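Local coordinates for protein FI20010p1 (Drosophila melanogaster, PDB 7CFB) that probably serves in piRNA amplification and gene silencing in the fly, through an extended Tudor module of the kind that recognises methylated partner proteins, at residues A[54-59]-A[130-135]; A[73-78]-A[147-152]; A[126-131]-A[152-157]. All blocks are in the same frame, centred on the assembly; numbering follows the deposited sequence.

Overall arrangement
Contacts 1 and 3 are buried near the centre of the chain, whereas contact 2 lies farther out and is only partly buried. Contacts 1 and 3 share Phe130 and Gly131 in the turn that joins strands 123-127 and 132-136, and their centres are about 9 Å apart. Contacts 2 and 3 share Leu152, in the chain after helix 147-150. The chemistry differs accordingly. Contact 1 joins a strand of one sheet to the turn and first strand residue of another through a hydroxyl, carbonyls and waters. Contact 3 binds a turn to a loop by one weak backbone bond, a bridging water and a buried carboxylate, while contact 2 sets a salt bridge over an apolar layer.

Contact 1. Residues A[54-59]-A[130-135]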
ATOM      1  N   LEU A  54      10.211  -4.702   2.895  1.00 31.43           N
ATOM      2  CA  LEU A  54       9.164  -5.372   3.683  1.00 21.70           C
ATOM      3  C   LEU A  54       8.126  -4.277   3.897  1.00 28.25           C
ATOM      4  O   LEU A  54       8.340  -3.426   4.718  1.00 31.72           O
ATOM      5  CB  LEU A  54       9.768  -5.858   5.000  1.00 31.14           C
ATOM      6  CG  LEU A  54       8.788  -6.476   5.986  1.00 37.07           C
ATOM      7  CD1 LEU A  54       7.990  -7.558   5.329  1.00 30.50           C
ATOM      8  CD2 LEU A  54       9.488  -7.015   7.206  1.00 31.10           C
ATOM      9  N   ALA A  55       7.081  -4.286   3.084  1.00 29.47           N
ATOM     10  CA  ALA A  55       6.062  -3.222   3.091  1.00 30.75           C
ATOM     11  C   ALA A  55       5.309  -3.159   4.415  1.00 29.42           C
ATOM     12  O   ALA A  55       5.203  -2.115   4.953  1.00 34.71           O
ATOM     13  CB  ALA A  55       5.132  -3.443   1.945  1.00 26.85           C
ATOM     14  N   SER A  56       4.859  -4.291   4.904  1.00 30.28           N
ATOM     15  CA  SER A  56       4.104  -4.324   6.166  1.00 38.83           C
ATOM     16  C   SER A  56       4.107  -5.746   6.703  1.00 41.13           C
ATOM     17  O   SER A  56       4.296  -6.672   5.943  1.00 43.32           O
ATOM     18  CB  SER A  56       2.702  -3.832   5.988  1.00 33.05           C
ATOM     19  OG  SER A  56       2.011  -4.576   5.031  1.00 38.38           O
ATOM     20  N   VAL A  57       3.934  -5.882   7.993  1.00 40.80           N
ATOM     21  CA  VAL A  57       3.835  -7.240   8.569  1.00 44.74           C
ATOM     22  C   VAL A  57       2.523  -7.197   9.326  1.00 48.37           C
ATOM     23  O   VAL A  57       2.401  -6.380  10.191  1.00 58.06           O
ATOM     24  CB  VAL A  57       5.058  -7.540   9.441  1.00 44.03           C
ATOM     25  CG1 VAL A  57       4.777  -8.589  10.491  1.00 51.68           C
ATOM     26  CG2 VAL A  57       6.237  -7.940   8.591  1.00 38.56           C
ATOM     27  N   ASP A  58       1.542  -7.958   8.898  1.00 43.75           N
ATOM     28  CA  ASP A  58       0.246  -7.867   9.592  1.00 48.81           C
ATOM     29  C   ASP A  58       0.207  -9.028  10.571  1.00 56.11           C
ATOM     30  O   ASP A  58      -0.306 -10.072  10.202  1.00 54.81           O
ATOM     31  CB  ASP A  58      -0.901  -7.905   8.590  1.00 52.10           C
ATOM     32  CG  ASP A  58      -2.259  -7.819   9.239  1.00 57.94           C
ATOM     33  OD1 ASP A  58      -2.300  -7.745  10.451  1.00 50.99           O
ATOM     34  OD2 ASP A  58      -3.247  -7.815   8.515  1.00 55.74           O
ATOM     35  N   VAL A  59       0.522  -8.767  11.837  1.00 50.31           N
ATOM     36  CA  VAL A  59       0.620  -9.837  12.873  1.00 59.56           C
ATOM     37  C   VAL A  59      -0.761 -10.255  13.395  1.00 63.99           C
ATOM     38  O   VAL A  59      -0.781 -11.093  14.267  1.00 62.07           O
ATOM     39  CB  VAL A  59       1.637  -9.542  13.992  1.00 50.11           C
ATOM     40  CG1 VAL A  59       2.187 -10.820  14.572  1.00 63.18           C
ATOM     41  CG2 VAL A  59       2.804  -8.707  13.507  1.00 60.34           C
ATOM     42  N   PHE A 130       1.234  -0.177   0.181  1.00 27.67           N
ATOM     43  CA  PHE A 130       1.707  -0.568   1.535  1.00 25.94           C
ATOM     44  C   PHE A 130       1.125  -1.897   2.027  1.00 33.73           C
ATOM     45  O   PHE A 130       1.638  -2.421   2.964  1.00 32.81           O
ATOM     46  CB  PHE A 130       1.354   0.490   2.572  1.00 27.20           C
ATOM     47  CG  PHE A 130       1.894   1.871   2.329  1.00 29.02           C
ATOM     48  CD1 PHE A 130       2.860   2.110   1.375  1.00 38.59           C
ATOM     49  CD2 PHE A 130       1.425   2.944   3.058  1.00 39.24           C
ATOM     50  CE1 PHE A 130       3.334   3.387   1.149  1.00 35.24           C
ATOM     51  CE2 PHE A 130       1.917   4.219   2.849  1.00 44.77           C
ATOM     52  CZ  PHE A 130       2.876   4.436   1.896  1.00 35.99           C
ATOM     53  N   GLY A 131       0.132  -2.442   1.354  1.00 23.57           N
ATOM     54  CA  GLY A 131      -0.510  -3.675   1.810  1.00 25.25           C
ATOM     55  C   GLY A 131      -1.271  -3.506   3.110  1.00 32.90           C
ATOM     56  O   GLY A 131      -1.349  -4.451   3.826  1.00 34.68           O
ATOM     57  N   GLU A 132      -1.857  -2.330   3.337  1.00 24.65           N
ATOM     58  CA  GLU A 132      -2.569  -2.088   4.616  1.00 27.34           C
ATOM     59  C   GLU A 132      -4.044  -1.773   4.379  1.00 31.09           C
ATOM     60  O   GLU A 132      -4.353  -1.018   3.437  1.00 31.68           O
ATOM     61  CB  GLU A 132      -1.994  -0.859   5.308  1.00 29.86           C
ATOM     62  CG  GLU A 132      -0.612  -1.076   5.867  1.00 42.80           C
ATOM     63  CD  GLU A 132      -0.114   0.193   6.519  1.00 51.07           C
ATOM     64  OE1 GLU A 132      -0.824   1.216   6.443  1.00 51.47           O
ATOM     65  OE2 GLU A 132       0.987   0.161   7.103  1.00 64.58           O
ATOM     66  N   HIS A 133      -4.906  -2.342   5.221  1.00 32.28           N
ATOM     67  CA  HIS A 133      -6.348  -2.028   5.148  1.00 27.41           C
ATOM     68  C   HIS A 133      -6.604  -1.003   6.239  1.00 36.31           C
ATOM     69  O   HIS A 133      -6.082  -1.175   7.296  1.00 45.08           O
ATOM     70  CB  HIS A 133      -7.213  -3.271   5.280  1.00 28.82           C
ATOM     71  CG  HIS A 133      -6.949  -4.277   4.224  1.00 28.11           C
ATOM     72  ND1 HIS A 133      -7.640  -4.314   3.069  1.00 26.63           N
ATOM     73  CD2 HIS A 133      -6.048  -5.267   4.152  1.00 38.21           C
ATOM     74  CE1 HIS A 133      -7.198  -5.277   2.327  1.00 32.15           C
ATOM     75  NE2 HIS A 133      -6.219  -5.863   2.954  1.00 30.28           N
ATOM     76  N   ILE A 134      -7.260   0.092   5.910  1.00 36.41           N
ATOM     77  CA  ILE A 134      -7.533   1.164   6.896  1.00 37.16           C
ATOM     78  C   ILE A 134      -8.977   1.626   6.758  1.00 30.89           C
ATOM     79  O   ILE A 134      -9.556   1.425   5.724  1.00 35.71           O
ATOM     80  CB  ILE A 134      -6.574   2.339   6.684  1.00 41.04           C
ATOM     81  CG1 ILE A 134      -6.672   2.881   5.265  1.00 39.16           C
ATOM     82  CG2 ILE A 134      -5.154   1.958   7.039  1.00 41.34           C
ATOM     83  CD1 ILE A 134      -7.431   4.146   5.195  1.00 37.30           C
ATOM     84  N   HIS A 135      -9.510   2.199   7.815  1.00 28.00           N
ATOM     85  CA  HIS A 135     -10.866   2.768   7.770  1.00 31.69           C
ATOM     86  C   HIS A 135     -10.769   4.176   7.183  1.00 32.78           C
ATOM     87  O   HIS A 135      -9.884   4.901   7.560  1.00 29.73           O
ATOM     88  CB  HIS A 135     -11.504   2.746   9.149  1.00 28.37           C
ATOM     89  CG  HIS A 135     -12.887   3.264   9.106  1.00 34.92           C
ATOM     90  ND1 HIS A 135     -13.898   2.574   8.536  1.00 33.90           N
ATOM     91  CD2 HIS A 135     -13.415   4.418   9.519  1.00 31.77           C
ATOM     92  CE1 HIS A 135     -14.990   3.267   8.617  1.00 32.25           C
ATOM     93  NE2 HIS A 135     -14.719   4.381   9.210  1.00 35.26           N
TER
HETATM   94  O   HOH W   1       3.855  -0.617   6.716  1.00 47.29           O
HETATM   95  O   HOH W   2      -0.538  -5.467   6.451  1.00 39.40           O
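Ser56 and Phe130 meet where strand 49-57, part of a five-stranded mixed sheet, faces the turn leading into strand 132-136, the edge of a six-stranded antiparallel sheet. This pairing of two sheets is consistent with the junction between the nuclease-like and Tudor parts of an extended Tudor module. Ala55 and Ser56 both stand opposite Tyr65 in a classic beta bulge, and both turn their CB toward the turn.

The Ser56 side chain can be followed outward. Its CB lies 3.5 Å from Phe130 O and also faces the Glu132 side chain, whose CG is the nearest atom there. A chi1 of 58° then sets OG between the backbone N and the carbonyl carbon of its own residue, and OG reaches 3.0 Å from Phe130 O. OG is also 3.1 Å from a water that donates to Gly131 O. Ala55 adds a lighter touch, its CB resting 3.8 Å from that same Phe130 O.

A second water spans the interface beside this group. It donates to Ala55 O at 2.7 Å and to Glu132 OE2 at 3.0 Å, while OE1 of the same carboxylate forms a salt bridge with Lys233. Gly131 and Glu132 face Leu127 in a G1 beta bulge. The glycine has a positive phi of 67°, and a CB on it would stand 3.4 Å from Ser56 OG.

The two sheets therefore meet here chiefly through polar atoms: carbonyls of the turn face a hydroxyl, and waters supply protons to backbone oxygens on both segments. With just 147 Å² buried between them, the segments depend more on directed bonds than on broad apolar cover.

Contact 2. Residues A[73-78]-A[147-152]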
ATOM      1  N   SER A  73       8.384   2.184 -10.907  1.00 34.96           N
ATOM      2  CA  SER A  73       7.464   2.747  -9.891  1.00 33.04           C
ATOM      3  C   SER A  73       7.832   4.205  -9.577  1.00 37.18           C
ATOM      4  O   SER A  73       7.201   4.782  -8.720  1.00 28.43           O
ATOM      5  CB  SER A  73       7.502   1.912  -8.649  1.00 29.25           C
ATOM      6  OG  SER A  73       8.684   2.113  -7.929  1.00 29.31           O
ATOM      7  N   ASP A  74       8.749   4.801 -10.329  1.00 37.55           N
ATOM      8  CA  ASP A  74       9.261   6.153 -10.010  1.00 38.25           C
ATOM      9  C   ASP A  74       8.135   7.185  -9.908  1.00 30.69           C
ATOM     10  O   ASP A  74       8.196   7.969  -8.992  1.00 32.29           O
ATOM     11  CB  ASP A  74      10.323   6.593 -11.014  1.00 49.48           C
ATOM     12  CG  ASP A  74      11.040   7.863 -10.612  1.00 60.04           C
ATOM     13  OD1 ASP A  74      11.913   7.779  -9.774  1.00 60.40           O
ATOM     14  OD2 ASP A  74      10.673   8.926 -11.114  1.00 62.22           O
ATOM     15  N   ARG A  75       7.128   7.129 -10.757  1.00 34.93           N
ATOM     16  CA  ARG A  75       6.037   8.132 -10.685  1.00 38.94           C
ATOM     17  C   ARG A  75       5.298   8.034  -9.345  1.00 40.11           C
ATOM     18  O   ARG A  75       4.897   9.064  -8.855  1.00 32.34           O
ATOM     19  CB  ARG A  75       5.130   8.047 -11.901  1.00 26.57           C
ATOM     20  CG  ARG A  75       5.836   8.403 -13.195  1.00 39.01           C
ATOM     21  CD  ARG A  75       5.653   9.847 -13.576  1.00 38.44           C
ATOM     22  NE  ARG A  75       4.337  10.130 -14.065  1.00 40.29           N
ATOM     23  CZ  ARG A  75       3.881  11.342 -14.234  1.00 40.33           C
ATOM     24  NH1 ARG A  75       4.646  12.358 -13.917  1.00 45.33           N
ATOM     25  NH2 ARG A  75       2.677  11.542 -14.709  1.00 42.53           N
ATOM     26  N   ILE A  76       5.090   6.823  -8.830  1.00 37.55           N
ATOM     27  CA  ILE A  76       4.417   6.641  -7.518  1.00 28.32           C
ATOM     28  C   ILE A  76       5.302   7.273  -6.453  1.00 30.01           C
ATOM     29  O   ILE A  76       4.791   7.981  -5.636  1.00 29.80           O
ATOM     30  CB  ILE A  76       4.163   5.160  -7.210  1.00 28.76           C
ATOM     31  CG1 ILE A  76       3.353   4.466  -8.302  1.00 27.29           C
ATOM     32  CG2 ILE A  76       3.549   5.009  -5.832  1.00 23.20           C
ATOM     33  CD1 ILE A  76       3.510   2.977  -8.303  1.00 27.14           C
ATOM     34  N   LYS A  77       6.605   7.056  -6.546  1.00 28.33           N
ATOM     35  CA  LYS A  77       7.555   7.622  -5.562  1.00 35.05           C
ATOM     36  C   LYS A  77       7.470   9.150  -5.591  1.00 32.03           C
ATOM     37  O   LYS A  77       7.443   9.739  -4.554  1.00 32.29           O
ATOM     38  CB  LYS A  77       8.965   7.140  -5.881  1.00 31.67           C
ATOM     39  CG  LYS A  77       9.164   5.636  -5.876  1.00 29.70           C
ATOM     40  CD  LYS A  77      10.610   5.259  -5.900  1.00 30.62           C
ATOM     41  CE  LYS A  77      10.956   4.175  -6.893  1.00 43.38           C
ATOM     42  NZ  LYS A  77      12.256   3.547  -6.591  1.00 37.81           N
ATOM     43  N   LYS A  78       7.382   9.739  -6.777  1.00 35.44           N
ATOM     44  CA  LYS A  78       7.285  11.208  -6.921  1.00 36.99           C
ATOM     45  C   LYS A  78       6.002  11.717  -6.267  1.00 36.96           C
ATOM     46  O   LYS A  78       6.055  12.743  -5.651  1.00 33.26           O
ATOM     47  CB  LYS A  78       7.350  11.613  -8.388  1.00 33.05           C
ATOM     48  CG  LYS A  78       8.732  11.696  -8.994  1.00 36.10           C
ATOM     49  CD  LYS A  78       8.664  12.307 -10.371  1.00 44.67           C
ATOM     50  CE  LYS A  78       9.866  12.048 -11.250  1.00 53.24           C
ATOM     51  NZ  LYS A  78      11.130  12.005 -10.485  1.00 55.14           N
ATOM     52  N   ASP A 147      -3.336   9.348 -15.278  1.00 33.32           N
ATOM     53  CA  ASP A 147      -3.657   7.995 -15.771  1.00 31.60           C
ATOM     54  C   ASP A 147      -2.457   7.049 -15.745  1.00 37.10           C
ATOM     55  O   ASP A 147      -2.656   5.919 -15.382  1.00 31.78           O
ATOM     56  CB  ASP A 147      -4.264   8.096 -17.158  1.00 35.41           C
ATOM     57  CG  ASP A 147      -4.925   6.821 -17.603  1.00 41.93           C
ATOM     58  OD1 ASP A 147      -6.093   6.647 -17.325  1.00 40.14           O
ATOM     59  OD2 ASP A 147      -4.253   6.051 -18.231  1.00 41.56           O
ATOM     60  N   ASP A 148      -1.263   7.503 -16.073  1.00 31.48           N
ATOM     61  CA  ASP A 148      -0.109   6.588 -16.033  1.00 33.78           C
ATOM     62  C   ASP A 148       0.116   6.087 -14.604  1.00 39.24           C
ATOM     63  O   ASP A 148       0.396   4.928 -14.456  1.00 40.56           O
ATOM     64  CB  ASP A 148       1.122   7.212 -16.687  1.00 29.51           C
ATOM     65  CG  ASP A 148       1.750   8.345 -15.909  1.00 40.86           C
ATOM     66  OD1 ASP A 148       1.082   9.331 -15.710  1.00 41.45           O
ATOM     67  OD2 ASP A 148       2.843   8.180 -15.450  1.00 37.36           O
ATOM     68  N   ILE A 149       0.013   6.951 -13.602  1.00 31.44           N
ATOM     69  CA  ILE A 149       0.255   6.561 -12.189  1.00 37.57           C
ATOM     70  C   ILE A 149      -0.867   5.642 -11.726  1.00 30.68           C
ATOM     71  O   ILE A 149      -0.608   4.677 -11.087  1.00 32.41           O
ATOM     72  CB  ILE A 149       0.421   7.812 -11.317  1.00 27.78           C
ATOM     73  CG1 ILE A 149       1.305   8.831 -12.030  1.00 30.46           C
ATOM     74  CG2 ILE A 149       0.969   7.426  -9.959  1.00 28.71           C
ATOM     75  CD1 ILE A 149       2.158   9.649 -11.145  1.00 35.40           C
ATOM     76  N   LYS A 150      -2.069   5.969 -12.133  1.00 26.99           N
ATOM     77  CA  LYS A 150      -3.260   5.216 -11.733  1.00 27.81           C
ATOM     78  C   LYS A 150      -3.107   3.769 -12.212  1.00 39.80           C
ATOM     79  O   LYS A 150      -3.423   2.892 -11.457  1.00 25.77           O
ATOM     80  CB  LYS A 150      -4.468   5.935 -12.326  1.00 30.63           C
ATOM     81  CG  LYS A 150      -5.816   5.277 -12.115  1.00 38.54           C
ATOM     82  CD  LYS A 150      -6.968   6.223 -12.216  1.00 39.50           C
ATOM     83  CE  LYS A 150      -7.955   5.807 -13.275  1.00 50.04           C
ATOM     84  NZ  LYS A 150      -9.300   6.368 -13.044  1.00 51.25           N
ATOM     85  N   ARG A 151      -2.569   3.574 -13.411  1.00 30.05           N
ATOM     86  CA  ARG A 151      -2.465   2.255 -14.085  1.00 35.11           C
ATOM     87  C   ARG A 151      -1.247   1.442 -13.651  1.00 30.72           C
ATOM     88  O   ARG A 151      -1.164   0.329 -14.068  1.00 30.66           O
ATOM     89  CB  ARG A 151      -2.513   2.434 -15.601  1.00 28.53           C
ATOM     90  CG  ARG A 151      -3.897   2.730 -16.145  1.00 26.28           C
ATOM     91  CD  ARG A 151      -3.842   3.112 -17.601  1.00 28.27           C
ATOM     92  NE  ARG A 151      -5.114   3.489 -18.146  1.00 31.07           N
ATOM     93  CZ  ARG A 151      -6.015   2.653 -18.589  1.00 35.47           C
ATOM     94  NH1 ARG A 151      -5.789   1.358 -18.542  1.00 35.01           N
ATOM     95  NH2 ARG A 151      -7.151   3.106 -19.060  1.00 28.64           N
ATOM     96  N   LEU A 152      -0.353   2.000 -12.850  1.00 31.00           N
ATOM     97  CA  LEU A 152       0.845   1.250 -12.418  1.00 29.00           C
ATOM     98  C   LEU A 152       0.486   0.107 -11.461  1.00 30.78           C
ATOM     99  O   LEU A 152      -0.419   0.256 -10.695  1.00 30.59           O
ATOM    100  CB  LEU A 152       1.849   2.215 -11.805  1.00 23.28           C
ATOM    101  CG  LEU A 152       2.583   3.083 -12.815  1.00 35.27           C
ATOM    102  CD1 LEU A 152       3.354   4.172 -12.107  1.00 37.03           C
ATOM    103  CD2 LEU A 152       3.508   2.250 -13.676  1.00 31.32           C
TER
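Arg75 of helix 74-80 and Asp148 of helix 147-150 form a side-on salt bridge between two short helices of the Tudor region. Arg75 NE donates to Asp148 OD2 at 2.8 Å, on the syn lone pair of OD2, and Arg75 NH2 donates to Asp148 OD1 at 2.9 Å with an N-H...O angle of 170°. The guanidinium and carboxylate planes are only 23° apart, as expected of a paired grip. Bends at chi2 and chi3 carry the arginine chain round to this position.

Beneath the charges lies an apolar layer. Ile149 CD1 sits over one face of the guanidinium, offset toward its rim, and comes within 3.5 Å of Arg75 CB. Ile76 CG1 fills in beside it, 3.8 Å from Leu152 CD1 and 4.1 Å from Ile149 CG2, the side chains sliding past one another in opposite directions. Ile76 also touches Trp69 and Asp129, toward the interior.

Two donors on two oxygens fix the rotation of both charged groups. The bridge occupies the more exposed side, with buried Ile76 and Ile149 below it and partly exposed Leu152 beside them, and the ion pair probably adds direction to an otherwise apolar contact.

Contact 3. Residues A[126-131]-A[152-157]; sequences YLIDFG and LPAQAI
Ile128 O is gripped by two donors: Ala156 N, through a weak bond of 3.3 Å, and a water at 2.9 Å. That water gives its other proton to Ala156 O and accepts one from Tyr126 OH, so it ties the turn after strand 123-127 to the loop leading into strand 157-161. At the neighbouring pair, Gln155 N donates to Asp129 OD1 at 3.1 Å, almost straight at 173°; it meets the anti lone pair of OD1, on the side away from OD2. The other carboxylate oxygen, OD2, is held by a salt bridge with Arg111, whose NH1 and NH2 also bond Leu152 O and Pro153 O.

Chi1 of -58° sets Asp129 CG anti to the carbonyl carbon, 4.0 Å from Gln155 CG, and OD1 lies 3.5 Å from the same Gln155 CG. The glutamine then bends at chi2, NE2 making a weak bond back to Pro153 O and OE1 accepting from Trp69 N. An alanine in place of Asp129 would probably leave Gln155 N without its acceptor and the Arg111 charge without its mate in a buried setting.

Two alanine methyls close the approach. Ala154 CB lies 3.9 Å from Ile128 CB, and Ala156 CB comes within 3.3 Å of Gly131 N. A CB on Gly131 would stand about as near to Ala156 CB, which is tight.

The carboxylate thus serves donors of different kinds, among them a backbone N-H and an arginine, and in the Tudor core it joins the turn, the loop and strand 108-117 through a charge pair with Arg111 and a bond from the loop's N-H.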
ATOM      1  N   TYR A 126      -8.071   0.246   1.010  1.00 23.31           N
ATOM      2  CA  TYR A 126      -6.808  -0.504   0.905  1.00 23.48           C
ATOM      3  C   TYR A 126      -5.692   0.383   0.351  1.00 22.30           C
ATOM      4  O   TYR A 126      -5.838   0.968  -0.662  1.00 21.58           O
ATOM      5  CB  TYR A 126      -7.038  -1.743   0.049  1.00 26.34           C
ATOM      6  CG  TYR A 126      -5.847  -2.636  -0.140  1.00 28.48           C
ATOM      7  CD1 TYR A 126      -5.133  -3.093   0.941  1.00 28.85           C
ATOM      8  CD2 TYR A 126      -5.433  -3.021  -1.392  1.00 27.16           C
ATOM      9  CE1 TYR A 126      -4.052  -3.928   0.796  1.00 27.35           C
ATOM     10  CE2 TYR A 126      -4.334  -3.834  -1.560  1.00 26.83           C
ATOM     11  CZ  TYR A 126      -3.643  -4.297  -0.462  1.00 27.72           C
ATOM     12  OH  TYR A 126      -2.572  -5.104  -0.580  1.00 28.87           O
ATOM     13  N   LEU A 127      -4.580   0.404   1.049  1.00 28.15           N
ATOM     14  CA  LEU A 127      -3.386   1.144   0.597  1.00 25.25           C
ATOM     15  C   LEU A 127      -2.600   0.148  -0.250  1.00 25.15           C
ATOM     16  O   LEU A 127      -1.846  -0.613   0.283  1.00 25.15           O
ATOM     17  CB  LEU A 127      -2.626   1.641   1.825  1.00 24.20           C
ATOM     18  CG  LEU A 127      -3.424   2.515   2.781  1.00 29.98           C
ATOM     19  CD1 LEU A 127      -2.517   3.255   3.712  1.00 30.20           C
ATOM     20  CD2 LEU A 127      -4.272   3.500   2.029  1.00 29.79           C
ATOM     21  N   ILE A 128      -2.788   0.241  -1.556  1.00 25.44           N
ATOM     22  CA  ILE A 128      -2.276  -0.748  -2.545  1.00 22.66           C
ATOM     23  C   ILE A 128      -0.755  -0.868  -2.504  1.00 28.18           C
ATOM     24  O   ILE A 128      -0.277  -1.923  -2.782  1.00 24.58           O
ATOM     25  CB  ILE A 128      -2.858  -0.518  -3.953  1.00 24.02           C
ATOM     26  CG1 ILE A 128      -2.282   0.714  -4.644  1.00 23.76           C
ATOM     27  CG2 ILE A 128      -4.369  -0.497  -3.920  1.00 18.56           C
ATOM     28  CD1 ILE A 128      -2.735   0.900  -6.047  1.00 20.35           C
ATOM     29  N   ASP A 129      -0.043   0.216  -2.264  1.00 24.24           N
ATOM     30  CA  ASP A 129       1.436   0.177  -2.248  1.00 24.77           C
ATOM     31  C   ASP A 129       1.997  -0.286  -0.906  1.00 23.14           C
ATOM     32  O   ASP A 129       3.129  -0.690  -0.912  1.00 26.25           O
ATOM     33  CB  ASP A 129       2.021   1.478  -2.793  1.00 27.55           C
ATOM     34  CG  ASP A 129       1.547   1.777  -4.196  1.00 31.83           C
ATOM     35  OD1 ASP A 129       1.389   0.856  -4.938  1.00 25.16           O
ATOM     36  OD2 ASP A 129       1.290   2.901  -4.481  1.00 24.95           O
ATOM     37  N   PHE A 130       1.234  -0.177   0.181  1.00 27.67           N
ATOM     38  CA  PHE A 130       1.707  -0.568   1.535  1.00 25.94           C
ATOM     39  C   PHE A 130       1.125  -1.897   2.027  1.00 33.73           C
ATOM     40  O   PHE A 130       1.638  -2.421   2.964  1.00 32.81           O
ATOM     41  CB  PHE A 130       1.354   0.490   2.572  1.00 27.20           C
ATOM     42  CG  PHE A 130       1.894   1.871   2.329  1.00 29.02           C
ATOM     43  CD1 PHE A 130       2.860   2.110   1.375  1.00 38.59           C
ATOM     44  CD2 PHE A 130       1.425   2.944   3.058  1.00 39.24           C
ATOM     45  CE1 PHE A 130       3.334   3.387   1.149  1.00 35.24           C
ATOM     46  CE2 PHE A 130       1.917   4.219   2.849  1.00 44.77           C
ATOM     47  CZ  PHE A 130       2.876   4.436   1.896  1.00 35.99           C
ATOM     48  N   GLY A 131       0.132  -2.442   1.354  1.00 23.57           N
ATOM     49  CA  GLY A 131      -0.510  -3.675   1.810  1.00 25.25           C
ATOM     50  C   GLY A 131      -1.271  -3.506   3.110  1.00 32.90           C
ATOM     51  O   GLY A 131      -1.349  -4.451   3.826  1.00 34.68           O
ATOM     52  N   LEU A 152      -0.353   2.000 -12.850  1.00 31.00           N
ATOM     53  CA  LEU A 152       0.845   1.250 -12.418  1.00 29.00           C
ATOM     54  C   LEU A 152       0.486   0.107 -11.461  1.00 30.78           C
ATOM     55  O   LEU A 152      -0.419   0.256 -10.695  1.00 30.59           O
ATOM     56  CB  LEU A 152       1.849   2.215 -11.805  1.00 23.28           C
ATOM     57  CG  LEU A 152       2.583   3.083 -12.815  1.00 35.27           C
ATOM     58  CD1 LEU A 152       3.354   4.172 -12.107  1.00 37.03           C
ATOM     59  CD2 LEU A 152       3.508   2.250 -13.676  1.00 31.32           C
ATOM     60  N   PRO A 153       1.207  -1.025 -11.467  1.00 35.17           N
ATOM     61  CA  PRO A 153       0.901  -2.142 -10.582  1.00 27.07           C
ATOM     62  C   PRO A 153       1.047  -1.836  -9.083  1.00 34.97           C
ATOM     63  O   PRO A 153       1.879  -1.099  -8.706  1.00 24.05           O
ATOM     64  CB  PRO A 153       1.941  -3.195 -10.956  1.00 26.34           C
ATOM     65  CG  PRO A 153       2.377  -2.807 -12.327  1.00 35.37           C
ATOM     66  CD  PRO A 153       2.325  -1.300 -12.340  1.00 24.77           C
ATOM     67  N   ALA A 154       0.191  -2.445  -8.283  1.00 24.79           N
ATOM     68  CA  ALA A 154       0.255  -2.266  -6.828  1.00 26.43           C
ATOM     69  C   ALA A 154       1.599  -2.810  -6.386  1.00 28.03           C
ATOM     70  O   ALA A 154       1.926  -3.885  -6.763  1.00 29.74           O
ATOM     71  CB  ALA A 154      -0.873  -3.015  -6.178  1.00 22.60           C
ATOM     72  N   GLN A 155       2.322  -2.039  -5.614  1.00 23.34           N
ATOM     73  CA  GLN A 155       3.649  -2.438  -5.115  1.00 24.74           C
ATOM     74  C   GLN A 155       3.568  -3.592  -4.114  1.00 28.38           C
ATOM     75  O   GLN A 155       4.441  -4.414  -4.123  1.00 26.09           O
ATOM     76  CB  GLN A 155       4.378  -1.222  -4.556  1.00 24.70           C
ATOM     77  CG  GLN A 155       4.680  -0.195  -5.632  1.00 24.27           C
ATOM     78  CD  GLN A 155       5.583  -0.785  -6.678  1.00 32.26           C
ATOM     79  OE1 GLN A 155       6.704  -1.131  -6.405  1.00 31.32           O
ATOM     80  NE2 GLN A 155       5.090  -0.916  -7.882  1.00 29.23           N
ATOM     81  N   ALA A 156       2.544  -3.602  -3.276  1.00 24.10           N
ATOM     82  CA  ALA A 156       2.501  -4.578  -2.171  1.00 26.01           C
ATOM     83  C   ALA A 156       2.023  -5.960  -2.608  1.00 25.08           C
ATOM     84  O   ALA A 156       0.888  -6.106  -2.954  1.00 29.30           O
ATOM     85  CB  ALA A 156       1.710  -4.025  -1.028  1.00 21.59           C
ATOM     86  N   ILE A 157       2.910  -6.934  -2.489  1.00 29.17           N
ATOM     87  CA  ILE A 157       2.606  -8.343  -2.857  1.00 28.05           C
ATOM     88  C   ILE A 157       2.449  -9.176  -1.582  1.00 25.92           C
ATOM     89  O   ILE A 157       3.344  -9.188  -0.783  1.00 29.65           O
ATOM     90  CB  ILE A 157       3.672  -8.933  -3.791  1.00 26.59           C
ATOM     91  CG1 ILE A 157       3.941  -8.056  -5.006  1.00 22.73           C
ATOM     92  CG2 ILE A 157       3.278 -10.331  -4.189  1.00 24.17           C
ATOM     93  CD1 ILE A 157       2.744  -7.837  -5.855  1.00 30.20           C
TER
HETATM   94  O   HOH W   3      -1.366  -4.595  -2.907  1.00 29.56           O